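Local coordinates for protein metallo-beta-lactamase (Simiduia agarivorans, PDB 6MFI) that probably hydrolyses the beta-lactam ring of antibiotics with a pair of zinc ions, as a subclass B3 metallo-beta-lactamase, at residues 30-35 with 46-51; 37-42 with 253-258; 59-64 with 86-91. One frame throughout, in Å; residues are numbered along the deposited sequence.

Contact 1 (30-35 with 46-51); sequences AEHWVD and PGPPFR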
loop_
_atom_site.group_PDB
_atom_site.type_symbol
_atom_site.label_atom_id
_atom_site.label_comp_id
_atom_site.label_asym_id
_atom_site.label_seq_id
_atom_site.Cartn_x
_atom_site.Cartn_y
_atom_site.Cartn_z
ATOM N N ALA A 30 -11.114 14.725 -5.715
ATOM C CA ALA A 30 -11.637 13.485 -5.162
ATOM C C ALA A 30 -13.106 13.296 -5.512
ATOM O O ALA A 30 -13.568 12.156 -5.617
ATOM C CB ALA A 30 -11.438 13.456 -3.645
ATOM N N GLU A 31 -13.853 14.390 -5.693
ATOM C CA GLU A 31 -15.187 14.273 -6.272
ATOM C C GLU A 31 -15.105 13.777 -7.708
ATOM O O GLU A 31 -15.890 12.918 -8.126
ATOM C CB GLU A 31 -15.918 15.615 -6.215
ATOM C CG GLU A 31 -17.253 15.601 -6.950
ATOM C CD GLU A 31 -17.485 16.844 -7.786
ATOM O OE1 GLU A 31 -16.921 17.906 -7.453
ATOM O OE2 GLU A 31 -18.218 16.751 -8.792
ATOM N N HIS A 32 -14.157 14.315 -8.480
ATOM C CA HIS A 32 -13.910 13.801 -9.821
ATOM C C HIS A 32 -13.463 12.347 -9.782
ATOM O O HIS A 32 -13.756 11.583 -10.707
ATOM C CB HIS A 32 -12.863 14.664 -10.527
ATOM C CG HIS A 32 -12.656 14.313 -11.967
ATOM N ND1 HIS A 32 -13.687 13.920 -12.793
ATOM C CD2 HIS A 32 -11.537 14.294 -12.728
ATOM C CE1 HIS A 32 -13.212 13.676 -14.001
ATOM N NE2 HIS A 32 -11.909 13.895 -13.988
ATOM N N TRP A 33 -12.761 11.945 -8.718
ATOM C CA TRP A 33 -12.329 10.555 -8.595
ATOM C C TRP A 33 -13.516 9.620 -8.407
ATOM O O TRP A 33 -13.560 8.539 -9.005
ATOM C CB TRP A 33 -11.344 10.410 -7.435
ATOM C CG TRP A 33 -10.590 9.114 -7.456
ATOM C CD1 TRP A 33 -9.349 8.899 -7.975
ATOM C CD2 TRP A 33 -11.033 7.853 -6.937
ATOM N NE1 TRP A 33 -8.987 7.583 -7.812
ATOM C CE2 TRP A 33 -10.004 6.920 -7.177
ATOM C CE3 TRP A 33 -12.196 7.422 -6.292
ATOM C CZ2 TRP A 33 -10.105 5.583 -6.796
ATOM C CZ3 TRP A 33 -12.294 6.096 -5.915
ATOM C CH2 TRP A 33 -11.254 5.192 -6.168
ATOM N N VAL A 34 -14.481 10.013 -7.572
ATOM C CA VAL A 34 -15.677 9.194 -7.383
ATOM C C VAL A 34 -16.454 9.083 -8.687
ATOM O O VAL A 34 -17.009 8.025 -9.012
ATOM C CB VAL A 34 -16.547 9.770 -6.250
ATOM C CG1 VAL A 34 -17.769 8.896 -6.019
ATOM C CG2 VAL A 34 -15.736 9.896 -4.971
ATOM N N ASP A 35 -16.497 10.169 -9.464
ATOM C CA ASP A 35 -17.177 10.126 -10.752
ATOM C C ASP A 35 -16.371 9.356 -11.792
ATOM O O ASP A 35 -16.946 8.827 -12.751
ATOM C CB ASP A 35 -17.457 11.546 -11.247
ATOM C CG ASP A 35 -18.374 12.319 -10.318
ATOM O OD1 ASP A 35 -19.233 11.689 -9.665
ATOM O OD2 ASP A 35 -18.235 13.559 -10.241
ATOM N N PRO A 46 -7.117 4.025 -15.853
ATOM C CA PRO A 46 -6.610 5.353 -15.486
ATOM C C PRO A 46 -7.578 6.089 -14.572
ATOM O O PRO A 46 -8.798 6.003 -14.726
ATOM C CB PRO A 46 -6.459 6.064 -16.837
ATOM C CG PRO A 46 -6.411 4.963 -17.852
ATOM C CD PRO A 46 -7.287 3.880 -17.308
ATOM N N GLY A 47 -7.016 6.819 -13.612
ATOM C CA GLY A 47 -7.797 7.592 -12.679
ATOM C C GLY A 47 -7.117 8.898 -12.323
ATOM O O GLY A 47 -5.901 9.053 -12.474
ATOM N N PRO A 48 -7.891 9.865 -11.843
ATOM C CA PRO A 48 -7.325 11.172 -11.511
ATOM C C PRO A 48 -6.668 11.150 -10.143
ATOM O O PRO A 48 -7.036 10.340 -9.278
ATOM C CB PRO A 48 -8.551 12.094 -11.523
ATOM C CG PRO A 48 -9.668 11.202 -11.095
ATOM C CD PRO A 48 -9.350 9.825 -11.636
ATOM N N PRO A 49 -5.684 12.015 -9.910
ATOM C CA PRO A 49 -5.109 12.149 -8.572
ATOM C C PRO A 49 -5.856 13.179 -7.742
ATOM O O PRO A 49 -6.428 14.142 -8.256
ATOM C CB PRO A 49 -3.678 12.614 -8.867
ATOM C CG PRO A 49 -3.830 13.450 -10.099
ATOM C CD PRO A 49 -4.972 12.845 -10.899
ATOM N N PHE A 50 -5.842 12.965 -6.428
ATOM C CA PHE A 50 -6.503 13.891 -5.522
ATOM C C PHE A 50 -5.718 13.980 -4.222
ATOM O O PHE A 50 -4.911 13.105 -3.895
ATOM C CB PHE A 50 -7.958 13.483 -5.247
ATOM C CG PHE A 50 -8.108 12.125 -4.619
ATOM C CD1 PHE A 50 -8.156 11.986 -3.241
ATOM C CD2 PHE A 50 -8.220 10.992 -5.406
ATOM C CE1 PHE A 50 -8.299 10.740 -2.660
ATOM C CE2 PHE A 50 -8.366 9.745 -4.831
ATOM C CZ PHE A 50 -8.406 9.619 -3.457
ATOM N N ARG A 51 -5.968 15.059 -3.486
ATOM C CA ARG A 51 -5.302 15.292 -2.213
ATOM C C ARG A 51 -6.032 14.559 -1.096
ATOM O O ARG A 51 -7.249 14.705 -0.937
ATOM C CB ARG A 51 -5.242 16.789 -1.914
ATOM C CG ARG A 51 -5.086 17.130 -0.442
ATOM C CD ARG A 51 -5.121 18.631 -0.228
ATOM N NE ARG A 51 -3.994 19.299 -0.873
ATOM C CZ ARG A 51 -3.006 19.899 -0.215
ATOM N NH1 ARG A 51 -3.008 19.921 1.110
ATOM N NH2 ARG A 51 -2.020 20.479 -0.883
HETATM O O HOH W 1 -7.005 7.516 -9.428
#

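Contact 2 (37-42 with 253-258); sequences CADWDA and HPSASQ. With ZN (zinc ion), chain B.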
loop_
_atom_site.group_PDB
_atom_site.type_symbol
_atom_site.label_atom_id
_atom_site.label_comp_id
_atom_site.label_asym_id
_atom_site.label_seq_id
_atom_site.Cartn_x
_atom_site.Cartn_y
_atom_site.Cartn_z
ATOM N N CYS A 37 -13.873 6.813 -11.002
ATOM C CA CYS A 37 -13.491 5.476 -10.574
ATOM C C CYS A 37 -14.625 4.825 -9.793
ATOM O O CYS A 37 -15.350 5.497 -9.051
ATOM C CB CYS A 37 -12.220 5.521 -9.717
ATOM S SG CYS A 37 -10.812 6.324 -10.527
ATOM N N ALA A 38 -14.767 3.515 -9.961
ATOM C CA ALA A 38 -15.812 2.736 -9.317
ATOM C C ALA A 38 -15.211 1.850 -8.228
ATOM O O ALA A 38 -13.994 1.802 -8.027
ATOM C CB ALA A 38 -16.569 1.898 -10.351
ATOM N N ASP A 39 -16.087 1.142 -7.521
ATOM C CA ASP A 39 -15.645 0.222 -6.483
ATOM C C ASP A 39 -15.057 -1.035 -7.113
ATOM O O ASP A 39 -15.651 -1.617 -8.026
ATOM C CB ASP A 39 -16.810 -0.141 -5.563
ATOM C CG ASP A 39 -16.962 0.828 -4.407
ATOM O OD1 ASP A 39 -15.931 1.235 -3.831
ATOM O OD2 ASP A 39 -18.112 1.184 -4.074
ATOM N N TRP A 40 -13.890 -1.448 -6.619
ATOM C CA TRP A 40 -13.185 -2.626 -7.126
ATOM C C TRP A 40 -12.959 -2.520 -8.632
ATOM O O TRP A 40 -13.258 -3.436 -9.402
ATOM C CB TRP A 40 -13.938 -3.909 -6.771
ATOM C CG TRP A 40 -14.109 -4.118 -5.299
ATOM C CD1 TRP A 40 -15.283 -4.120 -4.603
ATOM C CD2 TRP A 40 -13.074 -4.377 -4.341
ATOM N NE1 TRP A 40 -15.043 -4.354 -3.270
ATOM C CE2 TRP A 40 -13.695 -4.517 -3.084
ATOM C CE3 TRP A 40 -11.684 -4.500 -4.425
ATOM C CZ2 TRP A 40 -12.974 -4.772 -1.920
ATOM C CZ3 TRP A 40 -10.970 -4.754 -3.268
ATOM C CH2 TRP A 40 -11.616 -4.887 -2.032
ATOM N N ASP A 41 -12.425 -1.376 -9.050
ATOM C CA ASP A 41 -12.211 -1.115 -10.464
ATOM C C ASP A 41 -11.018 -1.916 -10.982
ATOM O O ASP A 41 -10.300 -2.581 -10.229
ATOM C CB ASP A 41 -11.996 0.378 -10.701
ATOM C CG ASP A 41 -12.791 0.902 -11.878
ATOM O OD1 ASP A 41 -13.022 0.129 -12.831
ATOM O OD2 ASP A 41 -13.183 2.088 -11.850
ATOM N N ALA A 42 -10.813 -1.847 -12.296
ATOM C CA ALA A 42 -9.685 -2.530 -12.913
ATOM C C ALA A 42 -8.370 -1.964 -12.389
ATOM O O ALA A 42 -8.257 -0.775 -12.082
ATOM C CB ALA A 42 -9.748 -2.398 -14.435
ATOM N N HIS A 253 -5.709 -1.584 -2.197
ATOM C CA HIS A 253 -6.961 -1.656 -2.930
ATOM C C HIS A 253 -7.921 -0.673 -2.282
ATOM O O HIS A 253 -8.350 -0.906 -1.142
ATOM C CB HIS A 253 -7.535 -3.070 -2.900
ATOM C CG HIS A 253 -6.672 -4.085 -3.582
ATOM N ND1 HIS A 253 -6.698 -4.290 -4.944
ATOM C CD2 HIS A 253 -5.755 -4.951 -3.088
ATOM C CE1 HIS A 253 -5.835 -5.239 -5.261
ATOM N NE2 HIS A 253 -5.250 -5.657 -4.153
ATOM N N PRO A 254 -8.270 0.434 -2.943
ATOM C CA PRO A 254 -9.046 1.485 -2.261
ATOM C C PRO A 254 -10.364 1.005 -1.683
ATOM O O PRO A 254 -10.773 1.488 -0.621
ATOM C CB PRO A 254 -9.263 2.527 -3.368
ATOM C CG PRO A 254 -8.126 2.306 -4.315
ATOM C CD PRO A 254 -7.886 0.825 -4.310
ATOM N N SER A 255 -11.039 0.061 -2.339
ATOM C CA SER A 255 -12.315 -0.422 -1.830
ATOM C C SER A 255 -12.168 -1.294 -0.589
ATOM O O SER A 255 -13.182 -1.611 0.042
ATOM C CB SER A 255 -13.057 -1.192 -2.923
ATOM O OG SER A 255 -13.445 -0.331 -3.980
ATOM N N ALA A 256 -10.944 -1.688 -0.225
ATOM C CA ALA A 256 -10.752 -2.461 0.998
ATOM C C ALA A 256 -11.113 -1.650 2.235
ATOM O O ALA A 256 -11.569 -2.216 3.235
ATOM C CB ALA A 256 -9.311 -2.960 1.090
ATOM N N SER A 257 -10.914 -0.331 2.191
ATOM C CA SER A 257 -11.288 0.557 3.284
ATOM C C SER A 257 -12.478 1.439 2.927
ATOM O O SER A 257 -12.728 2.442 3.604
ATOM C CB SER A 257 -10.095 1.418 3.703
ATOM O OG SER A 257 -9.477 2.019 2.577
ATOM N N GLN A 258 -13.216 1.082 1.874
ATOM C CA GLN A 258 -14.368 1.855 1.411
ATOM C C GLN A 258 -13.979 3.305 1.137
ATOM O O GLN A 258 -14.706 4.242 1.475
ATOM C CB GLN A 258 -15.524 1.774 2.412
ATOM C CG GLN A 258 -15.953 0.353 2.741
ATOM C CD GLN A 258 -17.311 0.290 3.410
ATOM O OE1 GLN A 258 -18.185 1.116 3.147
ATOM N NE2 GLN A 258 -17.497 -0.698 4.277
HETATM ZN ZN ZN B . -3.403 -6.581 -4.511
HETATM O O HOH W 2 -2.770 -8.464 -4.484
#

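Contact 3 (59-64 with 86-91); sequences VGTCGI and AVIVRD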
loop_
_atom_site.group_PDB
_atom_site.type_symbol
_atom_site.label_atom_id
_atom_site.label_comp_id
_atom_site.label_asym_id
_atom_site.label_seq_id
_atom_site.Cartn_x
_atom_site.Cartn_y
_atom_site.Cartn_z
ATOM N N VAL A 59 -2.159 9.074 -5.901
ATOM C CA VAL A 59 -1.679 9.147 -7.274
ATOM C C VAL A 59 -1.824 7.805 -7.991
ATOM O O VAL A 59 -1.205 7.584 -9.025
ATOM C CB VAL A 59 -0.223 9.649 -7.328
ATOM C CG1 VAL A 59 -0.142 11.093 -6.862
ATOM C CG2 VAL A 59 0.681 8.759 -6.488
ATOM N N GLY A 60 -2.647 6.907 -7.454
ATOM C CA GLY A 60 -2.823 5.588 -8.020
ATOM C C GLY A 60 -3.911 5.544 -9.076
ATOM O O GLY A 60 -4.444 6.565 -9.514
ATOM N N THR A 61 -4.240 4.323 -9.486
ATOM C CA THR A 61 -5.273 4.087 -10.486
ATOM C C THR A 61 -6.638 4.041 -9.800
ATOM O O THR A 61 -6.774 4.342 -8.611
ATOM C CB THR A 61 -4.988 2.797 -11.248
ATOM O OG1 THR A 61 -5.062 1.686 -10.346
ATOM C CG2 THR A 61 -3.598 2.840 -11.858
ATOM N N CYS A 62 -7.676 3.670 -10.551
ATOM C CA CYS A 62 -8.988 3.443 -9.955
ATOM C C CYS A 62 -9.060 2.137 -9.178
ATOM O O CYS A 62 -9.967 1.971 -8.354
ATOM C CB CYS A 62 -10.076 3.455 -11.032
ATOM S SG CYS A 62 -10.232 4.999 -11.952
ATOM N N GLY A 63 -8.131 1.212 -9.413
ATOM C CA GLY A 63 -8.163 -0.076 -8.749
ATOM C C GLY A 63 -6.982 -0.336 -7.836
ATOM O O GLY A 63 -7.066 -1.175 -6.934
ATOM N N ILE A 64 -5.877 0.376 -8.052
ATOM C CA ILE A 64 -4.655 0.192 -7.277
ATOM C C ILE A 64 -4.218 1.542 -6.727
ATOM O O ILE A 64 -4.170 2.533 -7.465
ATOM C CB ILE A 64 -3.532 -0.440 -8.120
ATOM C CG1 ILE A 64 -3.931 -1.847 -8.570
ATOM C CG2 ILE A 64 -2.229 -0.477 -7.334
ATOM C CD1 ILE A 64 -4.177 -2.811 -7.428
ATOM N N ALA A 86 2.011 2.005 -13.426
ATOM C CA ALA A 86 3.054 2.981 -13.132
ATOM C C ALA A 86 3.023 4.142 -14.116
ATOM O O ALA A 86 3.441 5.255 -13.777
ATOM C CB ALA A 86 4.426 2.308 -13.145
ATOM N N VAL A 87 2.537 3.903 -15.336
ATOM C CA VAL A 87 2.370 4.990 -16.295
ATOM C C VAL A 87 1.317 5.973 -15.801
ATOM O O VAL A 87 1.469 7.193 -15.941
ATOM C CB VAL A 87 2.019 4.425 -17.683
ATOM C CG1 VAL A 87 1.898 5.547 -18.703
ATOM C CG2 VAL A 87 3.062 3.407 -18.120
ATOM N N ILE A 88 0.237 5.460 -15.207
ATOM C CA ILE A 88 -0.799 6.331 -14.660
ATOM C C ILE A 88 -0.281 7.067 -13.430
ATOM O O ILE A 88 -0.591 8.247 -13.220
ATOM C CB ILE A 88 -2.064 5.511 -14.349
ATOM C CG1 ILE A 88 -2.644 4.926 -15.638
ATOM C CG2 ILE A 88 -3.101 6.367 -13.636
ATOM C CD1 ILE A 88 -3.284 3.568 -15.463
ATOM N N VAL A 89 0.516 6.390 -12.601
ATOM C CA VAL A 89 1.094 7.038 -11.427
ATOM C C VAL A 89 2.033 8.159 -11.849
ATOM O O VAL A 89 2.008 9.259 -11.282
ATOM C CB VAL A 89 1.811 5.998 -10.544
ATOM C CG1 VAL A 89 2.623 6.688 -9.456
ATOM C CG2 VAL A 89 0.802 5.035 -9.937
ATOM N N ARG A 90 2.872 7.900 -12.854
ATOM C CA ARG A 90 3.745 8.941 -13.387
ATOM C C ARG A 90 2.936 10.118 -13.914
ATOM O O ARG A 90 3.287 11.281 -13.678
ATOM C CB ARG A 90 4.622 8.365 -14.499
ATOM C CG ARG A 90 6.089 8.236 -14.146
ATOM C CD ARG A 90 6.932 8.045 -15.395
ATOM N NE ARG A 90 6.567 6.837 -16.132
ATOM C CZ ARG A 90 5.936 6.839 -17.304
ATOM N NH1 ARG A 90 5.600 7.986 -17.877
ATOM N NH2 ARG A 90 5.642 5.694 -17.904
ATOM N N ASP A 91 1.847 9.837 -14.632
ATOM C CA ASP A 91 0.996 10.911 -15.123
ATOM C C ASP A 91 0.346 11.670 -13.974
ATOM O O ASP A 91 0.289 12.902 -13.995
ATOM C CB ASP A 91 -0.068 10.345 -16.062
ATOM C CG ASP A 91 -0.795 11.422 -16.839
ATOM O OD1 ASP A 91 -0.155 12.400 -17.272
ATOM O OD2 ASP A 91 -2.026 11.287 -17.007
#

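Contact 1 (30-35 with 46-51)
Trp33, Phe50, Pro48 and Ala30 form a buried aromatic and proline contact that fastens the N-terminal helix 30-36 to the seven-stranded sheet in this metallo-beta-lactamase fold, where strand 50-53 is an edge strand of the sheet. At its centre is a T-shaped (edge-to-face) pair: Phe50 turns its edge toward the face of the Trp33 five-membered ring, with centroids 4.8 Å apart and planes at 66°. Phe50 CE2 does the touching, coming within 3.4 Å of Trp33 CD1 above the indole plane and offset toward the rim. Phe50 CB points toward the helix, and CG stands between the backbone N and the carbonyl carbon (chi1 60°). Along its other side, nearer the backbone, Phe50 meets the first turn of that helix, Ala30 CB lying 3.6 Å from Phe50 CD1. Met259 and Leu263 of helix 259-265 also touch Phe50, and Tyr58 of the neighbouring strand meets both aromatic rings.

Pro48 CD is 3.8 Å from Trp33 CD1, while Pro48 CB approaches His32 CD2 on the more exposed flank. The indole N-H is bonded to a water, with Trp33 NE1 2.6 Å from the water oxygen, which lies 2.8 Å from Pro48 O, one of several acceptors within its reach. Pro48 O itself lies in the indole plane at the edge, 3.0 Å from Trp33 CD1.

Contact 2 (37-42 with 253-258)
The Trp40 indole lies with one face over Ser255, whose CB stands 3.5 Å from the centroid of the six-membered ring and 18° off its normal, a CH-pi contact over the face. The far end of the same ring system reaches His253 and Ala256: Trp40 CZ3 is 3.8 Å from His253 CB, and CH2 approaches the Ala256 backbone N. The Trp40 and His253 side chains cross at about a right angle, and the imidazole holds a zinc ion through His253 NE2 at 2.1 Å. With Asp114 and His115 it completes the Asp-His-His zinc site, where water 2 is a further ligand, its oxygen near the imidazole plane at the edge.

Ser255 OG is held by two hydrogen bonds. It is anti to the carbonyl carbon (chi1 -67°), a position from which it accepts from the backbone and donates to a carboxylate. Trp40 N gives its proton to Ser255 OG at 2.9 Å, with an N-H...O angle of 151°. The hydroxyl proton goes to Asp39 OD1, met on the anti side of the carboxylate. These two bonds fix the hydroxyl and tie consecutive residues of the loop to the turn right after the zinc ligand. Within 37-42, Asp41 OD2 accepts from Ala38 N, met from above the carboxylate plane.

The loop 37-42 leaves helix 30-36, while His253 follows strand 248-250 and the 3-10 turn 254-256 leads into helix 259-265, whose Arg260 and Gln261 touch Asp39.

Contact 3 (59-64 with 86-91)
Val59 and Gly60 run past one side of helix 85-95, with Gly60 CA 5.4 Å from Val89 CA and Thr61 CA 6.5 Å from Ile88 CA. The closeness of the first pair brings the Val59 carbonyl onto the helix backbone: Val59 O lies 3.4 Å from Val89 CA in a CA-H...O contact with an angle of 155° at the hydrogen. The same oxygen is hydrogen-bonded to Asn92 ND2, one turn further along the helix.

Two pairs of aliphatic side chains flank this backbone contact, each crossing at about a right angle. Val89 turns CG2 toward the loop, where it meets Val59 O and Gly60 CA, while its CG1, anti to the backbone N (chi1 170°), lies 4.1 Å from Val59 CG2. Leu77 of strand 74-78 touches both valines, so this side of the contact belongs to the core between sheet and helix. At the other pair, Thr61 CG2 fits against the Ile88 side chain, 3.7 Å from its CD1 and also close to CB and CG2.

Thr61 divides its two branches between unlike surroundings. The methyl faces the helix, and OG1 turns back on its own loop, where it accepts from Gly63 N in an ST turn and from Ile64 N at 2.8 Å in an ST motif; it is also hydrogen-bonded to Trp43 O. The hydroxyl is therefore satisfied by backbone groups, and what Thr61 offers Ile88 is purely apolar. Between 59-64 and 86-91, van der Waals packing and one C-H...O contact do the joining, with Asn92 as the polar tie just beyond.

How the contacts relate
The three contacts meet around the disulfide Cys37-Cys62, whose SG atoms lie 2.0 Å apart and which joins contact 2 to contact 3. Contact 1 packs against both halves of it: Gly47 CA is 3.9 Å from Cys37 SG and 3.6 Å from Cys62 SG. Pro46 CA also touches Ile88 CD1 at 3.8 Å, linking contacts 1 and 3. Toward the metal site, His253 CE1 of contact 2 rests 3.7 Å from Ile64 CD1 of contact 3, a second-shell contact to the zinc ligand. Only contact 2 supplies a zinc ligand; the side chains of Thr61 and Trp33 lie about 8 Å and 10 Å from that of His253.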